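Local atomic coordinates of pectate lyase II (Xanthomonas campestris pv. campestris, PDB entry 2QY1), a protein that probably cleaves pectate, the demethylated pectin of plant cell walls, by beta-elimination, as a secreted enzyme of polysaccharide lyase family 1. Residues V90-H95 against S123-I129; G153-K159 against K176-Y182; K158-H162 against D186-A192. The protein carries 2 engineered substitutions. All coordinates share one frame; numbering follows the deposited sequence.

Overall arrangement
The three contacts illustrate how neighbouring coils of a parallel beta-helix, the fold of this lyase family, are fastened at strand and corner. Contact 2 lies deepest, its centre about 7 Å from that of the chain, and joins strand 155-158 to 176-182. Contact 3 continues from it, sharing K158 and K159, centres about 11 Å apart. Contact 1, a corner contact between earlier coils, lies about 11 Å from contact 3 and 15 Å from contact 2, centre to centre. A salt bridge, E125 OE2 to K188 NZ (2.8 Å), ties contacts 1 and 3. A phosphate about 5 Å from the K176 side chain, probably from the crystallisation liquor, may mark the probable catalytic cleft beside contact 2.

Contact 1 of 3, residues V90-H95 against S123-I129; sequences VVGNAH and SGEPSKI
At a corner between successive coils of the parallel beta-helix, H95 pairs with S127 in a short parallel bridge. Its backbone bond, S127 N to A94 O, is weak at 3.4 Å; a side-chain bond accompanies it. H95 ND1 and S127 OG share a 2.6 Å hydrogen bond, with the hydroxyl at the imidazole edge, near the ring plane. On the same ring, NE2 donates to N93 OD1 at 2.7 Å; the amide oxygen is met in its carbonyl plane, at a C=O...donor angle of 159°. Gripped through both nitrogens, the imidazole has its rotation fixed. N93 reaches it because CG stands anti to the backbone N (chi1 -164°). Water 1 accepts from E125 N and donates weakly to the same OD1. Deeper in, P126 lays its ring against the G92 carbonyl, CD lying 3.2 Å from G92 O, and its CB meets V90 CG1 at 4.3 Å. I129 CD1 also approaches V90 CG1, at 4.4 Å. These apolar groups continue into the core between sheets: V90 and I129 both touch L118 of strand 116-119 and V97 of strand 97-105, while V90 and G92 bond through their backbones to strand 116-119.

Contact 2 of 3, residues G153-K159 against K176-Y182; sequences GGIDMKK and KVALNGY
M157 sits at the centre of a buried, parallel pairing between G153-K159 and K176-Y182. Its N donates to L179 O at 2.8 Å and its O accepts from G181 N at 2.9 Å, both nearly straight; earlier in the register, I155 N reaches V177 O at 2.8 Å, almost on the line of that carbonyl. L179 N bonds to the D156 side chain: it meets OD1 (2.8 Å) from above the carboxylate plane, 45° out of it. The carboxylate arrives there because D156 CG lies beside its own backbone N (chi1 -67°), which also sets OD1 3.4 Å from L179 CB. Water 2 links I155 O and L179 O, donating to both, and water 3 joins D156 OD1 to K176 O. On the inward side, M157 CG packs on N180 CG at 3.6 Å, with L118, V164 and Y196 around the methionine.

The other end is looser and more open. Y182, a solvent-exposed residue, is approached obliquely by two lysine stems: K158 CD is 3.8 Å from Y182 CB, and K159 CG meets the ring at CE1. These contacts are apolar, while the K159 amine turns away to G120 O in a weak bond.

D156 and K176, with the neighbouring R207, probably lie where the family has its substrate and calcium cleft. D156 spends OD1 on a backbone N-H and a water, while OD2 lies close to D114 OD1: two close acidic side chains, consistent with the calcium-binding aspartate cluster of this family.

Contact 3 of 3, residues K158-H162 against D186-A192; sequences KKGVH and DTKNSAA
The carboxylate of D186 is the flat group through which the turn D186-A192 grips the corner K158-H162. The imidazole of H162 takes less part: the residue meets the turn by CB, 3.2 Å from A191 O, while its ring goes on to S127 of contact 1. At that ring's edge, in its plane, lies G160 O from the residue's own segment, and A191 O comes in obliquely. The D186 carboxylate faces the start of the corner. K159 N donates to D186 OD2 at 2.9 Å, nearly straight at 162°, and D186 OD2 accepts it on its syn lone pair, on the side of the other oxygen. That oxygen, OD1, rests 3.2 Å from K159 CA, and the two side chains cross at about a right angle. D186 CG is swung opposite the backbone N (chi1 -167°), which carries the carboxylate to K159 N.

At the next peptide the grip reverses. K188, bent at chi2 and chi3, folds its amine back onto K159 O at 3.2 Å, tilted 33° from the carbonyl plane. Past it, G160 CA slides to 3.4 Å from K188 O, and V161 O meets A192 CA at 3.4 Å. The turn that presents these groups is a short 3-10 segment, 187-191, opened by the bond from N189 N to D186 O.

Both polar ends of the K159 backbone are therefore held by charged side chains of one turn. D186 OD2 also accepts from Y182 N, and two N-H donors would be expected to stabilise its negative charge. K188 is salt-bridged to E125, so its charge is probably balanced while its side chain links its own turn to K159 O and E125, in the loops of the two preceding coils.

Contact 1 of 3, residues V90-H95 against S123-I129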
loop_
_atom_site.group_PDB
_atom_site.type_symbol
_atom_site.label_atom_id
_atom_site.label_comp_id
_atom_site.label_asym_id
_atom_site.label_seq_id
_atom_site.Cartn_x
_atom_site.Cartn_y
_atom_site.Cartn_z
ATOM N N VAL A 90 -2.297 9.332 -7.504
ATOM C CA VAL A 90 -3.298 10.307 -7.055
ATOM C C VAL A 90 -2.569 11.454 -6.362
ATOM O O VAL A 90 -1.876 11.249 -5.367
ATOM C CB VAL A 90 -4.359 9.683 -6.117
ATOM C CG1 VAL A 90 -5.398 10.722 -5.722
ATOM C CG2 VAL A 90 -5.039 8.491 -6.786
ATOM N N VAL A 91 -2.721 12.664 -6.894
ATOM C CA VAL A 91 -1.869 13.767 -6.463
ATOM C C VAL A 91 -2.609 15.105 -6.265
ATOM O O VAL A 91 -3.541 15.443 -7.007
ATOM C CB VAL A 91 -0.592 13.876 -7.380
ATOM C CG1 VAL A 91 -0.967 14.017 -8.840
ATOM C CG2 VAL A 91 0.346 14.993 -6.943
ATOM N N GLY A 92 -2.199 15.833 -5.231
ATOM C CA GLY A 92 -2.693 17.181 -4.970
ATOM C C GLY A 92 -4.064 17.221 -4.327
ATOM O O GLY A 92 -4.400 16.366 -3.504
ATOM N N ASN A 93 -4.850 18.225 -4.711
ATOM C CA ASN A 93 -6.194 18.434 -4.178
ATOM C C ASN A 93 -7.177 17.420 -4.768
ATOM O O ASN A 93 -8.051 17.765 -5.567
ATOM C CB ASN A 93 -6.644 19.876 -4.454
ATOM C CG ASN A 93 -7.844 20.293 -3.623
ATOM O OD1 ASN A 93 -8.216 19.631 -2.652
ATOM N ND2 ASN A 93 -8.454 21.408 -4.002
ATOM N N ALA A 94 -7.018 16.165 -4.360
ATOM C CA ALA A 94 -7.765 15.049 -4.925
ATOM C C ALA A 94 -8.345 14.205 -3.799
ATOM O O ALA A 94 -7.600 13.669 -2.980
ATOM C CB ALA A 94 -6.852 14.205 -5.811
ATOM N N HIS A 95 -9.672 14.083 -3.764
ATOM C CA HIS A 95 -10.354 13.433 -2.647
ATOM C C HIS A 95 -11.418 12.436 -3.094
ATOM O O HIS A 95 -11.955 12.545 -4.195
ATOM C CB HIS A 95 -10.972 14.489 -1.725
ATOM C CG HIS A 95 -10.031 15.598 -1.371
ATOM N ND1 HIS A 95 -9.051 15.465 -0.412
ATOM C CD2 HIS A 95 -9.906 16.852 -1.866
ATOM C CE1 HIS A 95 -8.371 16.594 -0.321
ATOM N NE2 HIS A 95 -8.869 17.451 -1.194
ATOM N N SER A 123 -0.459 22.174 -3.849
ATOM C CA SER A 123 -1.858 22.443 -4.193
ATOM C C SER A 123 -2.854 21.774 -3.240
ATOM O O SER A 123 -4.032 22.134 -3.216
ATOM C CB SER A 123 -2.148 22.018 -5.635
ATOM O OG SER A 123 -2.354 20.618 -5.725
ATOM N N GLY A 124 -2.381 20.798 -2.467
ATOM C CA GLY A 124 -3.235 20.075 -1.527
ATOM C C GLY A 124 -2.774 18.654 -1.271
ATOM O O GLY A 124 -1.796 18.192 -1.864
ATOM N N GLU A 125 -3.486 17.964 -0.382
ATOM C CA GLU A 125 -3.150 16.589 -0.007
ATOM C C GLU A 125 -4.362 15.681 -0.191
ATOM O O GLU A 125 -5.448 16.000 0.303
ATOM C CB GLU A 125 -2.682 16.516 1.452
ATOM C CG GLU A 125 -1.481 17.392 1.806
ATOM C CD GLU A 125 -1.870 18.799 2.222
ATOM O OE1 GLU A 125 -2.867 18.955 2.956
ATOM O OE2 GLU A 125 -1.163 19.751 1.825
ATOM N N PRO A 126 -4.194 14.555 -0.915
ATOM C CA PRO A 126 -5.291 13.599 -1.070
ATOM C C PRO A 126 -5.853 13.079 0.255
ATOM O O PRO A 126 -5.114 12.911 1.226
ATOM C CB PRO A 126 -4.650 12.460 -1.873
ATOM C CG PRO A 126 -3.548 13.132 -2.639
ATOM C CD PRO A 126 -2.999 14.130 -1.664
ATOM N N SER A 127 -7.162 12.842 0.276
ATOM C CA SER A 127 -7.853 12.321 1.456
ATOM C C SER A 127 -9.055 11.484 1.040
ATOM O O SER A 127 -9.568 11.636 -0.071
ATOM C CB SER A 127 -8.286 13.452 2.395
ATOM O OG SER A 127 -9.313 14.243 1.829
ATOM N N LYS A 128 -9.499 10.617 1.949
ATOM C CA LYS A 128 -10.556 9.644 1.683
ATOM C C LYS A 128 -10.205 8.823 0.446
ATOM O O LYS A 128 -10.818 8.968 -0.613
ATOM C CB LYS A 128 -11.944 10.301 1.563
ATOM C CG LYS A 128 -12.404 11.146 2.775
ATOM C CD LYS A 128 -12.069 10.527 4.146
ATOM C CE LYS A 128 -12.972 9.355 4.508
ATOM N NZ LYS A 128 -12.834 8.946 5.947
ATOM N N ILE A 129 -9.187 7.979 0.588
ATOM C CA ILE A 129 -8.758 7.092 -0.487
ATOM C C ILE A 129 -8.946 5.645 -0.037
ATOM O O ILE A 129 -8.625 5.295 1.100
ATOM C CB ILE A 129 -7.269 7.324 -0.892
ATOM C CG1 ILE A 129 -6.921 8.825 -0.996
ATOM C CG2 ILE A 129 -6.924 6.551 -2.181
ATOM C CD1 ILE A 129 -7.654 9.616 -2.095
HETATM O O HOH W 1 -6.178 19.414 0.016
#

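Contact 2 of 3, residues G153-K159 against K176-Y182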
loop_
_atom_site.group_PDB
_atom_site.type_symbol
_atom_site.label_atom_id
_atom_site.label_comp_id
_atom_site.label_asym_id
_atom_site.label_seq_id
_atom_site.Cartn_x
_atom_site.Cartn_y
_atom_site.Cartn_z
ATOM N N GLY A 153 7.914 1.525 -5.508
ATOM C CA GLY A 153 6.966 1.265 -4.431
ATOM C C GLY A 153 5.716 0.533 -4.859
ATOM O O GLY A 153 5.326 0.576 -6.026
ATOM N N GLY A 154 5.092 -0.155 -3.907
ATOM C CA GLY A 154 3.876 -0.913 -4.181
ATOM C C GLY A 154 2.653 -0.059 -3.929
ATOM O O GLY A 154 1.973 0.362 -4.869
ATOM N N ILE A 155 2.375 0.195 -2.652
ATOM C CA ILE A 155 1.242 1.023 -2.262
ATOM C C ILE A 155 1.766 2.128 -1.350
ATOM O O ILE A 155 1.947 1.926 -0.147
ATOM C CB ILE A 155 0.121 0.179 -1.596
ATOM C CG1 ILE A 155 -0.369 -0.899 -2.574
ATOM C CG2 ILE A 155 -1.041 1.076 -1.148
ATOM C CD1 ILE A 155 -1.027 -2.091 -1.927
ATOM N N ASP A 156 2.020 3.290 -1.947
ATOM C CA ASP A 156 2.742 4.375 -1.279
ATOM C C ASP A 156 1.896 5.615 -1.045
ATOM O O ASP A 156 0.992 5.919 -1.826
ATOM C CB ASP A 156 3.964 4.783 -2.109
ATOM C CG ASP A 156 5.023 3.702 -2.176
ATOM O OD1 ASP A 156 4.944 2.712 -1.419
ATOM O OD2 ASP A 156 5.951 3.859 -2.988
ATOM N N MET A 157 2.209 6.329 0.036
ATOM C CA MET A 157 1.687 7.675 0.251
ATOM C C MET A 157 2.721 8.567 0.949
ATOM O O MET A 157 3.562 8.088 1.713
ATOM C CB MET A 157 0.337 7.660 0.989
ATOM C CG MET A 157 0.359 7.142 2.420
ATOM S SD MET A 157 -1.293 6.666 2.995
ATOM C CE MET A 157 -1.475 5.057 2.245
ATOM N N LYS A 158 2.660 9.863 0.661
ATOM C CA LYS A 158 3.626 10.814 1.202
ATOM C C LYS A 158 3.064 12.231 1.248
ATOM O O LYS A 158 2.046 12.527 0.618
ATOM C CB LYS A 158 4.920 10.793 0.374
ATOM C CG LYS A 158 4.743 11.212 -1.080
ATOM C CD LYS A 158 6.074 11.244 -1.810
ATOM C CE LYS A 158 5.869 11.324 -3.315
ATOM N NZ LYS A 158 7.116 10.971 -4.051
ATOM N N LYS A 159 3.741 13.092 2.003
ATOM C CA LYS A 159 3.455 14.529 2.035
ATOM C C LYS A 159 2.040 14.879 2.518
ATOM O O LYS A 159 1.421 15.827 2.037
ATOM C CB LYS A 159 3.784 15.184 0.681
ATOM C CG LYS A 159 5.274 15.129 0.313
ATOM C CD LYS A 159 5.568 15.817 -1.020
ATOM C CE LYS A 159 5.313 14.882 -2.197
ATOM N NZ LYS A 159 5.196 15.611 -3.501
ATOM N N LYS A 176 9.948 -3.386 -2.083
ATOM C CA LYS A 176 9.525 -2.309 -1.191
ATOM C C LYS A 176 8.015 -2.100 -1.251
ATOM O O LYS A 176 7.498 -1.443 -2.153
ATOM C CB LYS A 176 10.303 -1.030 -1.512
ATOM C CG LYS A 176 11.752 -1.113 -1.037
ATOM C CD LYS A 176 12.589 0.071 -1.470
ATOM C CE LYS A 176 13.795 0.257 -0.544
ATOM N NZ LYS A 176 14.701 -0.933 -0.504
ATOM N N VAL A 177 7.319 -2.659 -0.262
ATOM C CA VAL A 177 5.864 -2.836 -0.334
ATOM C C VAL A 177 5.055 -1.548 -0.188
ATOM O O VAL A 177 4.253 -1.212 -1.063
ATOM C CB VAL A 177 5.365 -3.893 0.688
ATOM C CG1 VAL A 177 3.844 -4.032 0.635
ATOM C CG2 VAL A 177 6.031 -5.227 0.423
ATOM N N ALA A 178 5.258 -0.840 0.919
ATOM C CA ALA A 178 4.389 0.274 1.270
ATOM C C ALA A 178 5.138 1.376 2.002
ATOM O O ALA A 178 5.628 1.176 3.112
ATOM C CB ALA A 178 3.207 -0.220 2.105
ATOM N N LEU A 179 5.220 2.540 1.364
ATOM C CA LEU A 179 5.818 3.717 1.974
ATOM C C LEU A 179 4.729 4.617 2.533
ATOM O O LEU A 179 3.671 4.780 1.924
ATOM C CB LEU A 179 6.667 4.483 0.951
ATOM C CG LEU A 179 7.509 5.677 1.415
ATOM C CD1 LEU A 179 8.589 5.253 2.404
ATOM C CD2 LEU A 179 8.138 6.365 0.214
ATOM N N ASN A 180 4.990 5.195 3.701
ATOM C CA ASN A 180 4.079 6.158 4.303
ATOM C C ASN A 180 4.898 7.286 4.930
ATOM O O ASN A 180 5.265 7.216 6.098
ATOM C CB ASN A 180 3.172 5.470 5.334
ATOM C CG ASN A 180 1.888 6.237 5.596
ATOM O OD1 ASN A 180 1.892 7.464 5.724
ATOM N ND2 ASN A 180 0.774 5.511 5.682
ATOM N N GLY A 181 5.188 8.313 4.131
ATOM C CA GLY A 181 6.130 9.367 4.515
ATOM C C GLY A 181 7.460 9.098 3.834
ATOM O O GLY A 181 8.079 8.063 4.074
ATOM N N TYR A 182 7.899 10.024 2.984
ATOM C CA TYR A 182 8.978 9.735 2.031
ATOM C C TYR A 182 10.393 9.972 2.555
ATOM O O TYR A 182 11.357 9.420 2.019
ATOM C CB TYR A 182 8.762 10.499 0.715
ATOM C CG TYR A 182 9.252 11.927 0.733
ATOM C CD1 TYR A 182 8.437 12.957 1.202
ATOM C CD2 TYR A 182 10.530 12.251 0.276
ATOM C CE1 TYR A 182 8.880 14.274 1.225
ATOM C CE2 TYR A 182 10.987 13.570 0.299
ATOM C CZ TYR A 182 10.154 14.573 0.775
ATOM O OH TYR A 182 10.592 15.877 0.796
HETATM O O HOH W 2 1.586 3.106 2.222
HETATM O O HOH W 3 7.298 1.269 -1.126
#

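Contact 3 of 3, residues K158-H162 against D186-A192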
loop_
_atom_site.group_PDB
_atom_site.type_symbol
_atom_site.label_atom_id
_atom_site.label_comp_id
_atom_site.label_asym_id
_atom_site.label_seq_id
_atom_site.Cartn_x
_atom_site.Cartn_y
_atom_site.Cartn_z
ATOM N N LYS A 158 2.660 9.863 0.661
ATOM C CA LYS A 158 3.626 10.814 1.202
ATOM C C LYS A 158 3.064 12.231 1.248
ATOM O O LYS A 158 2.046 12.527 0.618
ATOM C CB LYS A 158 4.920 10.793 0.374
ATOM C CG LYS A 158 4.743 11.212 -1.080
ATOM C CD LYS A 158 6.074 11.244 -1.810
ATOM C CE LYS A 158 5.869 11.324 -3.315
ATOM N NZ LYS A 158 7.116 10.971 -4.051
ATOM N N LYS A 159 3.741 13.092 2.003
ATOM C CA LYS A 159 3.455 14.529 2.035
ATOM C C LYS A 159 2.040 14.879 2.518
ATOM O O LYS A 159 1.421 15.827 2.037
ATOM C CB LYS A 159 3.784 15.184 0.681
ATOM C CG LYS A 159 5.274 15.129 0.313
ATOM C CD LYS A 159 5.568 15.817 -1.020
ATOM C CE LYS A 159 5.313 14.882 -2.197
ATOM N NZ LYS A 159 5.196 15.611 -3.501
ATOM N N GLY A 160 1.541 14.104 3.475
ATOM C CA GLY A 160 0.326 14.468 4.197
ATOM C C GLY A 160 -0.988 13.912 3.690
ATOM O O GLY A 160 -2.050 14.427 4.042
ATOM N N VAL A 161 -0.926 12.869 2.863
ATOM C CA VAL A 161 -2.123 12.121 2.491
ATOM C C VAL A 161 -2.747 11.591 3.784
ATOM O O VAL A 161 -2.047 11.028 4.632
ATOM C CB VAL A 161 -1.797 10.952 1.533
ATOM C CG1 VAL A 161 -3.051 10.151 1.204
ATOM C CG2 VAL A 161 -1.151 11.473 0.255
ATOM N N HIS A 162 -4.053 11.789 3.944
ATOM C CA HIS A 162 -4.719 11.402 5.187
ATOM C C HIS A 162 -6.064 10.721 4.973
ATOM O O HIS A 162 -6.721 10.940 3.960
ATOM C CB HIS A 162 -4.862 12.604 6.128
ATOM C CG HIS A 162 -5.691 13.721 5.573
ATOM N ND1 HIS A 162 -7.022 13.888 5.887
ATOM C CD2 HIS A 162 -5.373 14.737 4.737
ATOM C CE1 HIS A 162 -7.490 14.956 5.267
ATOM N NE2 HIS A 162 -6.508 15.489 4.561
ATOM N N ASP A 186 9.692 14.901 5.897
ATOM C CA ASP A 186 8.283 14.902 5.482
ATOM C C ASP A 186 7.350 15.116 6.682
ATOM O O ASP A 186 6.515 14.266 6.999
ATOM C CB ASP A 186 7.950 13.595 4.744
ATOM C CG ASP A 186 6.604 13.636 4.014
ATOM O OD1 ASP A 186 5.975 14.714 3.939
ATOM O OD2 ASP A 186 6.175 12.573 3.509
ATOM N N THR A 187 7.491 16.271 7.331
ATOM C CA THR A 187 6.752 16.589 8.559
ATOM C C THR A 187 5.244 16.765 8.354
ATOM O O THR A 187 4.470 16.607 9.301
ATOM C CB THR A 187 7.322 17.842 9.257
ATOM O OG1 THR A 187 7.282 18.951 8.353
ATOM C CG2 THR A 187 8.758 17.602 9.706
ATOM N N LYS A 188 4.833 17.088 7.127
ATOM C CA LYS A 188 3.412 17.148 6.770
ATOM C C LYS A 188 2.716 15.797 6.951
ATOM O O LYS A 188 1.489 15.735 7.074
ATOM C CB LYS A 188 3.224 17.621 5.326
ATOM C CG LYS A 188 3.308 19.131 5.127
ATOM C CD LYS A 188 2.368 19.592 4.007
ATOM C CE LYS A 188 2.700 18.933 2.673
ATOM N NZ LYS A 188 1.562 18.967 1.704
ATOM N N ASN A 189 3.504 14.722 6.969
ATOM C CA ASN A 189 2.965 13.373 7.128
ATOM C C ASN A 189 2.493 13.051 8.551
ATOM O O ASN A 189 2.039 11.939 8.824
ATOM C CB ASN A 189 3.969 12.324 6.646
ATOM C CG ASN A 189 3.298 11.157 5.958
ATOM O OD1 ASN A 189 3.407 10.012 6.397
ATOM N ND2 ASN A 189 2.582 11.444 4.876
ATOM N N SER A 190 2.602 14.028 9.451
ATOM C CA SER A 190 2.043 13.909 10.795
ATOM C C SER A 190 0.518 13.830 10.739
ATOM O O SER A 190 -0.124 13.360 11.682
ATOM C CB SER A 190 2.483 15.085 11.672
ATOM O OG SER A 190 1.960 16.308 11.186
ATOM N N ALA A 191 -0.044 14.293 9.623
ATOM C CA ALA A 191 -1.488 14.278 9.386
ATOM C C ALA A 191 -2.002 12.920 8.900
ATOM O O ALA A 191 -3.211 12.676 8.899
ATOM C CB ALA A 191 -1.866 15.372 8.393
ATOM N N ALA A 192 -1.085 12.045 8.485
ATOM C CA ALA A 192 -1.446 10.727 7.962
ATOM C C ALA A 192 -2.248 9.897 8.963
ATOM O O ALA A 192 -1.875 9.772 10.132
ATOM C CB ALA A 192 -0.205 9.965 7.508
#